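Local coordinates for protein fructose-bisphosphate aldolase (PDB 2FJK) that belongs to the class II family of TIM-barrel aldolases, assembles as four chains and holds 1,3-dihydroxyacetonephosphate in its ligand pocket, at residues Met27-Ala32 against Leu258-Leu263; Ala37-Ser42 against Ala287-Val292; Ile250-Asp255 against Lys293-Leu298. One frame throughout, in Å; residues are numbered along the deposited sequence.

In the fold
Contacts 1 and 2 join the first part of the TIM barrel to its last; contact 3 lies within the last. Along the chain come 27-32 and 37-42, both on or just after helix 27-38, then 250-255 and 258-263, and last 287-292 and 293-298 on helix 277-299, so the contacts interleave. Helix 27-38 follows strand 19-23, and helices 254-270 and 277-299 follow strand 247-252; these two strands are parallel neighbours, which closes the barrel. Contact 1 lies at the subunit interface and contact 2 at the surface, their centres about 12 Å apart. Contact 3, in the interior beside the ligand, is centred about 9 Å from contact 2 and about 13 Å from contact 1.

Contact 1 of 3, residues Met27-Ala32 against Leu258-Leu263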
HETATM    1  N   MSE A  27     -12.685   6.641   9.760  1.00 15.74           N
HETATM    2  CA  MSE A  27     -11.584   7.571   9.545  1.00 17.15           C
HETATM    3  C   MSE A  27     -11.431   8.576  10.693  1.00 14.44           C
HETATM    4  O   MSE A  27     -10.372   8.673  11.297  1.00 13.52           O
HETATM    5  CB  MSE A  27     -11.782   8.347   8.243  1.00 17.01           C
HETATM    6  CG  MSE A  27     -10.555   9.164   7.827  1.00 19.80           C
HETATM    7 SE   MSE A  27     -10.953  10.290   6.299  1.00 24.75          SE
HETATM    8  CE  MSE A  27     -11.475   8.896   5.063  1.00 30.58           C
ATOM      9  N   GLU A  28     -12.496   9.308  10.995  1.00 14.21           N
ATOM     10  CA  GLU A  28     -12.447  10.316  12.060  1.00 14.85           C
ATOM     11  C   GLU A  28     -11.866   9.837  13.389  1.00 14.59           C
ATOM     12  O   GLU A  28     -11.078  10.552  14.023  1.00 12.09           O
ATOM     13  CB  GLU A  28     -13.839  10.913  12.291  1.00 17.10           C
ATOM     14  CG  GLU A  28     -14.263  11.928  11.212  1.00 20.28           C
ATOM     15  CD  GLU A  28     -14.961  11.296  10.012  1.00 22.36           C
ATOM     16  OE1 GLU A  28     -14.838  10.066   9.818  1.00 22.12           O
ATOM     17  OE2 GLU A  28     -15.632  12.036   9.258  1.00 22.52           O
ATOM     18  N   PHE A  29     -12.252   8.638  13.824  1.00 13.47           N
ATOM     19  CA  PHE A  29     -11.727   8.118  15.083  1.00 13.66           C
ATOM     20  C   PHE A  29     -10.256   7.764  14.950  1.00 14.12           C
ATOM     21  O   PHE A  29      -9.479   7.983  15.880  1.00 12.04           O
ATOM     22  CB  PHE A  29     -12.485   6.875  15.544  1.00 12.55           C
ATOM     23  CG  PHE A  29     -13.788   7.163  16.241  1.00 15.36           C
ATOM     24  CD1 PHE A  29     -14.896   7.603  15.533  1.00 16.69           C
ATOM     25  CD2 PHE A  29     -13.907   6.974  17.611  1.00 18.47           C
ATOM     26  CE1 PHE A  29     -16.099   7.847  16.171  1.00 15.96           C
ATOM     27  CE2 PHE A  29     -15.110   7.216  18.262  1.00 17.32           C
ATOM     28  CZ  PHE A  29     -16.206   7.653  17.541  1.00 19.00           C
ATOM     29  N   THR A  30      -9.864   7.227  13.796  1.00 13.42           N
ATOM     30  CA  THR A  30      -8.474   6.841  13.616  1.00 16.49           C
ATOM     31  C   THR A  30      -7.552   8.049  13.601  1.00 17.67           C
ATOM     32  O   THR A  30      -6.452   8.006  14.149  1.00 19.14           O
ATOM     33  CB  THR A  30      -8.246   6.054  12.326  1.00 16.28           C
ATOM     34  OG1 THR A  30      -9.176   4.970  12.250  1.00 15.13           O
ATOM     35  CG2 THR A  30      -6.835   5.488  12.324  1.00 14.19           C
ATOM     36  N   GLN A  31      -8.003   9.128  12.968  1.00 18.80           N
ATOM     37  CA  GLN A  31      -7.213  10.351  12.896  1.00 20.38           C
ATOM     38  C   GLN A  31      -7.036  10.959  14.282  1.00 19.72           C
ATOM     39  O   GLN A  31      -5.921  11.340  14.674  1.00 16.89           O
ATOM     40  CB  GLN A  31      -7.905  11.374  12.001  1.00 19.40           C
ATOM     41  CG  GLN A  31      -8.128  10.899  10.582  1.00 21.69           C
ATOM     42  CD  GLN A  31      -8.846  11.941   9.750  1.00 23.10           C
ATOM     43  OE1 GLN A  31      -9.945  12.375  10.092  1.00 22.09           O
ATOM     44  NE2 GLN A  31      -8.224  12.353   8.658  1.00 25.45           N
ATOM     45  N   ALA A  32      -8.146  11.063  15.012  1.00 19.00           N
ATOM     46  CA  ALA A  32      -8.127  11.637  16.358  1.00 18.73           C
ATOM     47  C   ALA A  32      -7.160  10.877  17.262  1.00 18.64           C
ATOM     48  O   ALA A  32      -6.327  11.478  17.949  1.00 17.55           O
ATOM     49  CB  ALA A  32      -9.530  11.619  16.961  1.00 18.66           C
ATOM     50  N   LEU A 258     -19.153   8.357  23.426  1.00 23.63           N
ATOM     51  CA  LEU A 258     -19.923   9.388  24.122  1.00 24.03           C
ATOM     52  C   LEU A 258     -19.491  10.789  23.726  1.00 24.04           C
ATOM     53  O   LEU A 258     -20.320  11.629  23.379  1.00 26.82           O
ATOM     54  CB  LEU A 258     -19.772   9.249  25.638  1.00 26.00           C
ATOM     55  CG  LEU A 258     -20.992   8.820  26.450  1.00 26.40           C
ATOM     56  CD1 LEU A 258     -20.692   9.073  27.929  1.00 26.36           C
ATOM     57  CD2 LEU A 258     -22.231   9.605  26.013  1.00 26.27           C
ATOM     58  N   ALA A 259     -18.191  11.049  23.792  1.00 23.06           N
ATOM     59  CA  ALA A 259     -17.691  12.366  23.422  1.00 24.25           C
ATOM     60  C   ALA A 259     -18.092  12.696  21.979  1.00 23.60           C
ATOM     61  O   ALA A 259     -18.658  13.753  21.706  1.00 23.64           O
ATOM     62  CB  ALA A 259     -16.173  12.413  23.582  1.00 21.60           C
ATOM     63  N   PHE A 260     -17.809  11.773  21.063  1.00 23.69           N
ATOM     64  CA  PHE A 260     -18.130  11.958  19.646  1.00 21.82           C
ATOM     65  C   PHE A 260     -19.622  12.239  19.426  1.00 20.78           C
ATOM     66  O   PHE A 260     -19.998  13.186  18.729  1.00 19.94           O
ATOM     67  CB  PHE A 260     -17.737  10.700  18.868  1.00 21.38           C
ATOM     68  CG  PHE A 260     -17.704  10.891  17.385  1.00 17.76           C
ATOM     69  CD1 PHE A 260     -16.560  11.375  16.762  1.00 15.36           C
ATOM     70  CD2 PHE A 260     -18.822  10.601  16.610  1.00 18.26           C
ATOM     71  CE1 PHE A 260     -16.529  11.569  15.384  1.00 16.34           C
ATOM     72  CE2 PHE A 260     -18.806  10.793  15.225  1.00 15.23           C
ATOM     73  CZ  PHE A 260     -17.660  11.276  14.609  1.00 13.53           C
ATOM     74  N   THR A 261     -20.474  11.401  20.015  1.00 20.23           N
ATOM     75  CA  THR A 261     -21.917  11.563  19.867  1.00 20.69           C
ATOM     76  C   THR A 261     -22.394  12.830  20.576  1.00 22.00           C
ATOM     77  O   THR A 261     -23.276  13.541  20.080  1.00 22.88           O
ATOM     78  CB  THR A 261     -22.679  10.330  20.431  1.00 20.61           C
ATOM     79  OG1 THR A 261     -22.277   9.148  19.721  1.00 19.85           O
ATOM     80  CG2 THR A 261     -24.185  10.512  20.278  1.00 21.14           C
ATOM     81  N   ALA A 262     -21.820  13.117  21.738  1.00 21.40           N
ATOM     82  CA  ALA A 262     -22.215  14.316  22.463  1.00 22.63           C
ATOM     83  C   ALA A 262     -22.071  15.491  21.501  1.00 22.32           C
ATOM     84  O   ALA A 262     -22.985  16.293  21.342  1.00 22.11           O
ATOM     85  CB  ALA A 262     -21.324  14.524  23.681  1.00 20.56           C
ATOM     86  N   LEU A 263     -20.922  15.581  20.840  1.00 23.18           N
ATOM     87  CA  LEU A 263     -20.710  16.679  19.915  1.00 20.68           C
ATOM     88  C   LEU A 263     -21.599  16.650  18.677  1.00 20.61           C
ATOM     89  O   LEU A 263     -22.086  17.690  18.251  1.00 19.93           O
ATOM     90  CB  LEU A 263     -19.235  16.771  19.537  1.00 20.72           C
ATOM     91  CG  LEU A 263     -18.535  17.776  20.467  1.00 22.82           C
ATOM     92  CD1 LEU A 263     -18.374  17.198  21.863  1.00 21.01           C
ATOM     93  CD2 LEU A 263     -17.200  18.119  19.926  1.00 22.85           C
TER
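Phe29 and Phe260 reach for each other from two helices, and most of this contact is the meeting of their rings. The outer corner of Phe29, atoms CE1 and CZ, comes in over one face of Phe260. CE1 sits 3.5 Å above that ring, over its centre, while CZ lies nearer the root of the side chain, with Phe29 CZ and Phe260 CG 3.6 Å apart. The ring centroids are 4.6 Å apart and the planes are inclined by 35°, an oblique pair. Phe260 swings its CG away from its own backbone N (chi1 -166°), which sends the ring straight out toward helix 27-38. Phe29 starts along the flank of its helix, CG opposite the carbonyl carbon (chi1 -81°), and the ring then gains the gap between the backbones. That gap measures 8.8 Å from Phe29 CA to Phe260 CA.

In the barrel, the two helices come after the adjacent parallel strands 19-23 and 247-252, and helix 277-299 packs against both, placing Leu281 and Ala284 on Phe260. The rings also lie at the boundary with the second subunit, where Pro277 of that subunit packs on Phe29 and Tyr280 of that subunit on Phe260.

Glu28 adds a lighter touch through its aliphatic root, with Glu28 CB and Phe260 CE1 4.2 Å apart. From there its chain bends and carries the carboxylate away from the rings. In this buried setting the charged end is met across the interface: OE2 is hydrogen-bonded to Tyr55 OH and to Asn26 ND2, both of the second subunit.

Contact 2 of 3, residues Ala37-Ser42 against Ala287-Val292; sequences AEEMKS and AVKEVV
Lys289 is drawn out straight, every torsion close to 180° from CG opposite its backbone N (chi1 179°) to the ammonium, while Glu39 turns its CG opposite the carbonyl carbon (chi1 -69°) and then runs extended. Extended like this, the two chains meet at about a right angle, the lysine end against one carboxylate oxygen. The pair is a salt bridge, Glu39 OE2 to Lys289 NZ at 2.7 Å. Its hydrogen bond is weak, and the place of OE2 is doubtful because the model sets it too close to the lysine chain, so the pairing of charges is firmer than the exact orientation of the group.

The lysine does not rely on this partner alone: NZ also bridges to Glu35 OE1, further back on helix 27-38, so one ammonium serves two acids. On the glutamate side, OE1 makes a long, weak ion pair with Lys293 NZ, and Glu39 OE1 and Glu290 OE2 lie 5.6 Å apart. The ammonium groups probably ease the gathering of so many acids here.

Glu39 gets its position from the way its helix stops. It is the first residue to leave helical geometry, and a Schellman motif closes the end, with Ser42 N bonded back to Ala37 O at 3.0 Å and Lys41, at positive phi, as the C-prime residue.

Beneath the charges, Val292 and the chain of Lys289 lean on Ala36, and Ala32 takes both Val288 and Lys289. Helix 277-299 is thus laid against helix 27-38 on one side and helix 254-270 on another, with Val291 on Leu256 and Ala259, while past the turn the chain enters strand 44-47.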
ATOM      1  N   ALA A  37      -1.769  10.785  19.514  1.00 19.60           N
ATOM      2  CA  ALA A  37      -0.524  10.051  19.740  1.00 22.20           C
ATOM      3  C   ALA A  37       0.707  10.844  19.263  1.00 22.45           C
ATOM      4  O   ALA A  37       1.730  10.867  19.951  1.00 19.42           O
ATOM      5  CB  ALA A  37      -0.576   8.703  19.038  1.00 21.52           C
ATOM      6  N   GLU A  38       0.621  11.477  18.091  1.00 24.02           N
ATOM      7  CA  GLU A  38       1.753  12.259  17.579  1.00 25.66           C
ATOM      8  C   GLU A  38       1.993  13.372  18.593  1.00 26.98           C
ATOM      9  O   GLU A  38       3.118  13.593  19.033  1.00 23.89           O
ATOM     10  CB  GLU A  38       1.449  12.839  16.191  1.00 26.54           C
ATOM     11  CG  GLU A  38       1.240  11.783  15.108  1.00 30.53           C
ATOM     12  CD  GLU A  38       2.477  10.936  14.860  1.00 33.26           C
ATOM     13  OE1 GLU A  38       3.292  10.773  15.796  1.00 36.32           O
ATOM     14  OE2 GLU A  38       2.629  10.418  13.733  1.00 34.93           O
ATOM     15  N   GLU A  39       0.930  14.082  18.956  1.00 29.97           N
ATOM     16  CA  GLU A  39       1.054  15.100  19.991  1.00 33.94           C
ATOM     17  C   GLU A  39       1.294  14.205  21.212  1.00 34.88           C
ATOM     18  O   GLU A  39       0.961  13.021  21.183  1.00 38.13           O
ATOM     19  CB  GLU A  39      -0.260  15.870  20.155  1.00 34.76           C
ATOM     20  CG  GLU A  39      -0.610  16.765  18.983  1.00 38.21           C
ATOM     21  CD  GLU A  39      -1.893  17.551  19.203  1.00 39.09           C
ATOM     22  OE1 GLU A  39      -2.120  18.030  20.335  1.00 40.82           O
ATOM     23  OE2 GLU A  39      -2.665  17.703  18.234  1.00 40.05           O
HETATM   24  N   MSE A  40       1.876  14.732  22.275  1.00 35.22           N
HETATM   25  CA  MSE A  40       2.123  13.887  23.440  1.00 34.20           C
HETATM   26  C   MSE A  40       3.243  12.881  23.195  1.00 32.90           C
HETATM   27  O   MSE A  40       3.743  12.279  24.143  1.00 31.68           O
HETATM   28  CB  MSE A  40       0.852  13.124  23.843  1.00 36.32           C
HETATM   29  CG  MSE A  40       0.100  13.727  25.015  1.00 40.44           C
HETATM   30 SE   MSE A  40      -0.743  15.387  24.579  1.00 42.88          SE
HETATM   31  CE  MSE A  40       0.804  16.552  24.697  1.00 47.37           C
ATOM     32  N   LYS A  41       3.637  12.702  21.935  1.00 31.74           N
ATOM     33  CA  LYS A  41       4.705  11.761  21.585  1.00 31.19           C
ATOM     34  C   LYS A  41       4.517  10.473  22.374  1.00 30.60           C
ATOM     35  O   LYS A  41       5.419  10.040  23.104  1.00 30.49           O
ATOM     36  CB  LYS A  41       6.086  12.340  21.930  1.00 33.50           C
ATOM     37  CG  LYS A  41       6.389  13.738  21.382  1.00 35.57           C
ATOM     38  CD  LYS A  41       7.794  14.165  21.809  1.00 37.52           C
ATOM     39  CE  LYS A  41       8.079  15.626  21.489  1.00 39.07           C
ATOM     40  NZ  LYS A  41       8.138  15.891  20.026  1.00 40.96           N
ATOM     41  N   SER A  42       3.349   9.856  22.232  1.00 29.42           N
ATOM     42  CA  SER A  42       3.060   8.634  22.967  1.00 27.45           C
ATOM     43  C   SER A  42       2.844   7.398  22.109  1.00 26.50           C
ATOM     44  O   SER A  42       2.366   7.488  20.979  1.00 28.41           O
ATOM     45  CB  SER A  42       1.817   8.845  23.838  1.00 28.84           C
ATOM     46  OG  SER A  42       1.398   7.632  24.442  1.00 25.19           O
ATOM     47  N   ALA A 287     -13.291  16.327  19.716  1.00 20.53           N
ATOM     48  CA  ALA A 287     -13.558  15.991  21.110  1.00 20.86           C
ATOM     49  C   ALA A 287     -12.973  14.628  21.446  1.00 20.63           C
ATOM     50  O   ALA A 287     -12.567  14.387  22.583  1.00 19.85           O
ATOM     51  CB  ALA A 287     -15.058  15.994  21.401  1.00 20.34           C
ATOM     52  N   VAL A 288     -12.928  13.733  20.463  1.00 19.54           N
ATOM     53  CA  VAL A 288     -12.373  12.410  20.711  1.00 18.98           C
ATOM     54  C   VAL A 288     -10.873  12.525  20.923  1.00 18.96           C
ATOM     55  O   VAL A 288     -10.302  11.880  21.804  1.00 18.34           O
ATOM     56  CB  VAL A 288     -12.633  11.447  19.537  1.00 17.92           C
ATOM     57  CG1 VAL A 288     -11.791  10.186  19.711  1.00 17.33           C
ATOM     58  CG2 VAL A 288     -14.118  11.080  19.482  1.00 17.89           C
ATOM     59  N   LYS A 289     -10.241  13.349  20.096  1.00 19.69           N
ATOM     60  CA  LYS A 289      -8.802  13.559  20.181  1.00 22.29           C
ATOM     61  C   LYS A 289      -8.440  14.079  21.568  1.00 21.50           C
ATOM     62  O   LYS A 289      -7.470  13.623  22.175  1.00 21.33           O
ATOM     63  CB  LYS A 289      -8.364  14.565  19.117  1.00 22.53           C
ATOM     64  CG  LYS A 289      -6.897  14.891  19.097  1.00 20.98           C
ATOM     65  CD  LYS A 289      -6.625  15.890  17.978  1.00 25.32           C
ATOM     66  CE  LYS A 289      -5.219  16.468  18.055  1.00 25.05           C
ATOM     67  NZ  LYS A 289      -4.959  17.348  16.882  1.00 29.06           N
ATOM     68  N   GLU A 290      -9.227  15.026  22.069  1.00 21.98           N
ATOM     69  CA  GLU A 290      -8.964  15.593  23.387  1.00 23.49           C
ATOM     70  C   GLU A 290      -9.131  14.539  24.471  1.00 23.62           C
ATOM     71  O   GLU A 290      -8.392  14.527  25.458  1.00 22.63           O
ATOM     72  CB  GLU A 290      -9.885  16.786  23.656  1.00 21.03           C
ATOM     73  CG  GLU A 290      -9.607  17.982  22.741  1.00 26.08           C
ATOM     74  CD  GLU A 290      -8.139  18.385  22.739  1.00 29.27           C
ATOM     75  OE1 GLU A 290      -7.604  18.719  23.816  1.00 30.86           O
ATOM     76  OE2 GLU A 290      -7.513  18.361  21.657  1.00 33.96           O
ATOM     77  N   VAL A 291     -10.101  13.649  24.285  1.00 23.16           N
ATOM     78  CA  VAL A 291     -10.333  12.591  25.257  1.00 23.11           C
ATOM     79  C   VAL A 291      -9.119  11.685  25.273  1.00 21.70           C
ATOM     80  O   VAL A 291      -8.593  11.349  26.339  1.00 20.91           O
ATOM     81  CB  VAL A 291     -11.581  11.738  24.908  1.00 22.06           C
ATOM     82  CG1 VAL A 291     -11.586  10.452  25.746  1.00 21.49           C
ATOM     83  CG2 VAL A 291     -12.844  12.543  25.171  1.00 21.68           C
ATOM     84  N   VAL A 292      -8.669  11.294  24.086  1.00 21.11           N
ATOM     85  CA  VAL A 292      -7.515  10.413  23.990  1.00 22.69           C
ATOM     86  C   VAL A 292      -6.295  11.024  24.682  1.00 24.53           C
ATOM     87  O   VAL A 292      -5.589  10.340  25.427  1.00 26.06           O
ATOM     88  CB  VAL A 292      -7.157  10.103  22.525  1.00 22.54           C
ATOM     89  CG1 VAL A 292      -5.880   9.244  22.473  1.00 19.97           C
ATOM     90  CG2 VAL A 292      -8.322   9.371  21.848  1.00 21.66           C
TER

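Contact 3 of 3, residues Ile250-Asp255 against Lys293-Leu298; sequences INTDTD and KSRMEL. With 13P (1,3-dihydroxyacetonephosphate), chain E.
Arg295 gives its NE hydrogen to Thr252 OG1 in a nearly straight bond, NE to OG1 2.9 Å at 170°, with the oxygen at the edge of the guanidinium and 7° out of its plane. Asp255 comes instead over one face: its OD2 stands 3.8 Å from Arg295 CZ and the two planes are 87° apart, so this long salt bridge is a matter of charge, with no N-H aimed at the oxygen. The carboxylate is gripped elsewhere, OD1 by Val213 N and OD2 by Ala212 N.

Right after Thr252 the chain turns into helix 254-270 and meets the ligand. Asp253 N and Thr254 N both bind 13P O3P, each at 2.7 Å, and Thr254 OG1 binds 13P O1P. A phosphate held at the barrel strand ends by backbone N-H groups of a helix start is familiar from TIM barrels.

A bend at chi2 leads the arginine from helix 277-299 to the end of strand 247-252, where Phe22 packs on both Arg295 and Thr252. Arg295, behind the strand, is thus a second-shell residue: it probably steadies Thr252, next to the phosphate-binding turn, and its positive charge probably offsets the negative charge of Asp255.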
ATOM      1  N   ILE A 250      -4.370  -0.373  28.567  1.00 24.60           N
ATOM      2  CA  ILE A 250      -5.700   0.018  28.995  1.00 25.09           C
ATOM      3  C   ILE A 250      -6.599   0.355  27.811  1.00 25.24           C
ATOM      4  O   ILE A 250      -6.287   1.230  26.996  1.00 23.53           O
ATOM      5  CB  ILE A 250      -5.615   1.228  29.934  1.00 25.35           C
ATOM      6  CG1 ILE A 250      -4.535   0.975  30.988  1.00 26.50           C
ATOM      7  CG2 ILE A 250      -6.945   1.450  30.616  1.00 24.99           C
ATOM      8  CD1 ILE A 250      -4.258   2.158  31.868  1.00 28.00           C
ATOM      9  N   ASN A 251      -7.725  -0.345  27.725  1.00 24.14           N
ATOM     10  CA  ASN A 251      -8.675  -0.137  26.644  1.00 22.97           C
ATOM     11  C   ASN A 251      -9.725   0.919  26.969  1.00 22.04           C
ATOM     12  O   ASN A 251     -10.285   0.938  28.068  1.00 22.09           O
ATOM     13  CB  ASN A 251      -9.361  -1.457  26.311  1.00 24.55           C
ATOM     14  CG  ASN A 251      -8.675  -2.212  25.187  1.00 27.64           C
ATOM     15  OD1 ASN A 251      -9.133  -2.187  24.038  1.00 31.44           O
ATOM     16  ND2 ASN A 251      -7.576  -2.891  25.509  1.00 27.66           N
ATOM     17  N   THR A 252      -9.994   1.789  25.996  1.00 21.91           N
ATOM     18  CA  THR A 252     -10.992   2.857  26.131  1.00 21.58           C
ATOM     19  C   THR A 252     -11.856   2.900  24.879  1.00 22.00           C
ATOM     20  O   THR A 252     -11.340   3.051  23.770  1.00 20.69           O
ATOM     21  CB  THR A 252     -10.334   4.243  26.285  1.00 20.95           C
ATOM     22  OG1 THR A 252      -9.415   4.211  27.374  1.00 22.46           O
ATOM     23  CG2 THR A 252     -11.396   5.317  26.551  1.00 21.47           C
ATOM     24  N   ASP A 253     -13.170   2.792  25.057  1.00 20.39           N
ATOM     25  CA  ASP A 253     -14.090   2.793  23.927  1.00 20.82           C
ATOM     26  C   ASP A 253     -15.301   3.692  24.196  1.00 21.32           C
ATOM     27  O   ASP A 253     -15.527   4.660  23.477  1.00 21.18           O
ATOM     28  CB  ASP A 253     -14.531   1.348  23.645  1.00 22.85           C
ATOM     29  CG  ASP A 253     -15.439   1.227  22.443  1.00 22.71           C
ATOM     30  OD1 ASP A 253     -15.653   2.230  21.739  1.00 21.98           O
ATOM     31  OD2 ASP A 253     -15.941   0.109  22.200  1.00 27.78           O
ATOM     32  N   THR A 254     -16.074   3.357  25.227  1.00 19.84           N
ATOM     33  CA  THR A 254     -17.252   4.132  25.610  1.00 20.25           C
ATOM     34  C   THR A 254     -16.993   5.651  25.696  1.00 19.07           C
ATOM     35  O   THR A 254     -17.769   6.448  25.164  1.00 17.93           O
ATOM     36  CB  THR A 254     -17.801   3.667  26.987  1.00 20.93           C
ATOM     37  OG1 THR A 254     -18.324   2.338  26.876  1.00 20.05           O
ATOM     38  CG2 THR A 254     -18.895   4.604  27.474  1.00 20.31           C
ATOM     39  N   ASP A 255     -15.916   6.045  26.373  1.00 18.48           N
ATOM     40  CA  ASP A 255     -15.600   7.463  26.522  1.00 19.28           C
ATOM     41  C   ASP A 255     -15.554   8.181  25.174  1.00 18.72           C
ATOM     42  O   ASP A 255     -16.066   9.289  25.042  1.00 16.00           O
ATOM     43  CB  ASP A 255     -14.258   7.665  27.249  1.00 19.67           C
ATOM     44  CG  ASP A 255     -14.327   7.327  28.740  1.00 21.88           C
ATOM     45  OD1 ASP A 255     -15.428   7.368  29.328  1.00 23.91           O
ATOM     46  OD2 ASP A 255     -13.266   7.036  29.331  1.00 24.27           O
ATOM     47  N   LYS A 293      -6.058  12.307  24.434  1.00 23.75           N
ATOM     48  CA  LYS A 293      -4.927  13.007  25.034  1.00 25.57           C
ATOM     49  C   LYS A 293      -4.957  12.918  26.551  1.00 25.32           C
ATOM     50  O   LYS A 293      -3.999  12.441  27.157  1.00 25.75           O
ATOM     51  CB  LYS A 293      -4.902  14.474  24.579  1.00 24.18           C
ATOM     52  CG  LYS A 293      -4.369  14.652  23.165  1.00 26.03           C
ATOM     53  CD  LYS A 293      -4.612  16.046  22.616  1.00 27.64           C
ATOM     54  CE  LYS A 293      -3.963  17.127  23.466  1.00 31.83           C
ATOM     55  NZ  LYS A 293      -4.355  18.491  23.001  1.00 34.71           N
ATOM     56  N   SER A 294      -6.053  13.352  27.166  1.00 25.14           N
ATOM     57  CA  SER A 294      -6.141  13.292  28.624  1.00 27.04           C
ATOM     58  C   SER A 294      -5.956  11.847  29.098  1.00 27.80           C
ATOM     59  O   SER A 294      -5.344  11.588  30.139  1.00 26.96           O
ATOM     60  CB  SER A 294      -7.474  13.870  29.118  1.00 24.96           C
ATOM     61  OG  SER A 294      -8.591  13.165  28.614  1.00 30.28           O
ATOM     62  N   ARG A 295      -6.468  10.912  28.306  1.00 28.53           N
ATOM     63  CA  ARG A 295      -6.352   9.490  28.610  1.00 27.85           C
ATOM     64  C   ARG A 295      -4.870   9.126  28.701  1.00 28.46           C
ATOM     65  O   ARG A 295      -4.438   8.423  29.618  1.00 27.03           O
ATOM     66  CB  ARG A 295      -7.009   8.683  27.492  1.00 30.47           C
ATOM     67  CG  ARG A 295      -7.582   7.374  27.925  1.00 31.73           C
ATOM     68  CD  ARG A 295      -8.632   7.583  28.995  1.00 31.28           C
ATOM     69  NE  ARG A 295      -9.208   6.307  29.375  1.00 33.23           N
ATOM     70  CZ  ARG A 295      -9.783   6.063  30.543  1.00 33.14           C
ATOM     71  NH1 ARG A 295      -9.868   7.011  31.469  1.00 31.61           N
ATOM     72  NH2 ARG A 295     -10.263   4.858  30.782  1.00 34.92           N
HETATM   73  N   MSE A 296      -4.097   9.597  27.726  1.00 27.21           N
HETATM   74  CA  MSE A 296      -2.663   9.336  27.703  1.00 28.35           C
HETATM   75  C   MSE A 296      -1.968  10.018  28.889  1.00 28.02           C
HETATM   76  O   MSE A 296      -0.960   9.518  29.379  1.00 28.67           O
HETATM   77  CB  MSE A 296      -2.056   9.813  26.380  1.00 28.25           C
HETATM   78  CG  MSE A 296      -2.616   9.086  25.170  1.00 29.72           C
HETATM   79 SE   MSE A 296      -2.051   9.833  23.489  1.00 30.08          SE
HETATM   80  CE  MSE A 296      -3.325  11.219  23.275  1.00 33.04           C
ATOM     81  N   GLU A 297      -2.503  11.152  29.344  1.00 26.68           N
ATOM     82  CA  GLU A 297      -1.934  11.849  30.501  1.00 28.12           C
ATOM     83  C   GLU A 297      -2.141  10.996  31.747  1.00 27.67           C
ATOM     84  O   GLU A 297      -1.269  10.895  32.596  1.00 26.41           O
ATOM     85  CB  GLU A 297      -2.618  13.188  30.745  1.00 28.10           C
ATOM     86  CG  GLU A 297      -2.304  14.275  29.756  1.00 33.35           C
ATOM     87  CD  GLU A 297      -2.843  15.612  30.217  1.00 36.16           C
ATOM     88  OE1 GLU A 297      -4.068  15.714  30.447  1.00 37.20           O
ATOM     89  OE2 GLU A 297      -2.040  16.560  30.358  1.00 39.91           O
ATOM     90  N   LEU A 298      -3.319  10.400  31.853  1.00 28.76           N
ATOM     91  CA  LEU A 298      -3.651   9.556  32.990  1.00 29.16           C
ATOM     92  C   LEU A 298      -2.826   8.272  32.969  1.00 29.00           C
ATOM     93  O   LEU A 298      -2.438   7.758  34.014  1.00 28.09           O
ATOM     94  CB  LEU A 298      -5.145   9.220  32.963  1.00 29.52           C
ATOM     95  CG  LEU A 298      -5.684   8.242  34.009  1.00 30.69           C
ATOM     96  CD1 LEU A 298      -5.442   8.797  35.415  1.00 28.75           C
ATOM     97  CD2 LEU A 298      -7.171   8.018  33.760  1.00 28.52           C
TER
HETATM   98  P   13P E1063     -15.345   0.438  27.567  0.70 20.45           P
HETATM   99  O1P 13P E1063     -16.873   0.256  27.112  0.70 21.08           O
HETATM  100  O2P 13P E1063     -15.361   0.577  29.144  0.70 23.94           O
HETATM  101  O3P 13P E1063     -14.774   1.742  26.932  0.70 19.39           O
HETATM  102  O1  13P E1063     -14.515  -0.847  27.076  0.70 24.31           O
HETATM  103  C1  13P E1063     -13.156  -0.672  26.681  0.70 28.71           C
HETATM  104  C2  13P E1063     -12.595  -2.067  26.555  0.70 31.40           C
HETATM  105  O2  13P E1063     -12.724  -2.853  27.490  0.70 34.55           O
HETATM  106  C3  13P E1063     -11.872  -2.509  25.283  0.70 32.96           C
HETATM  107  O3  13P E1063     -11.541  -3.892  25.356  0.70 34.00           O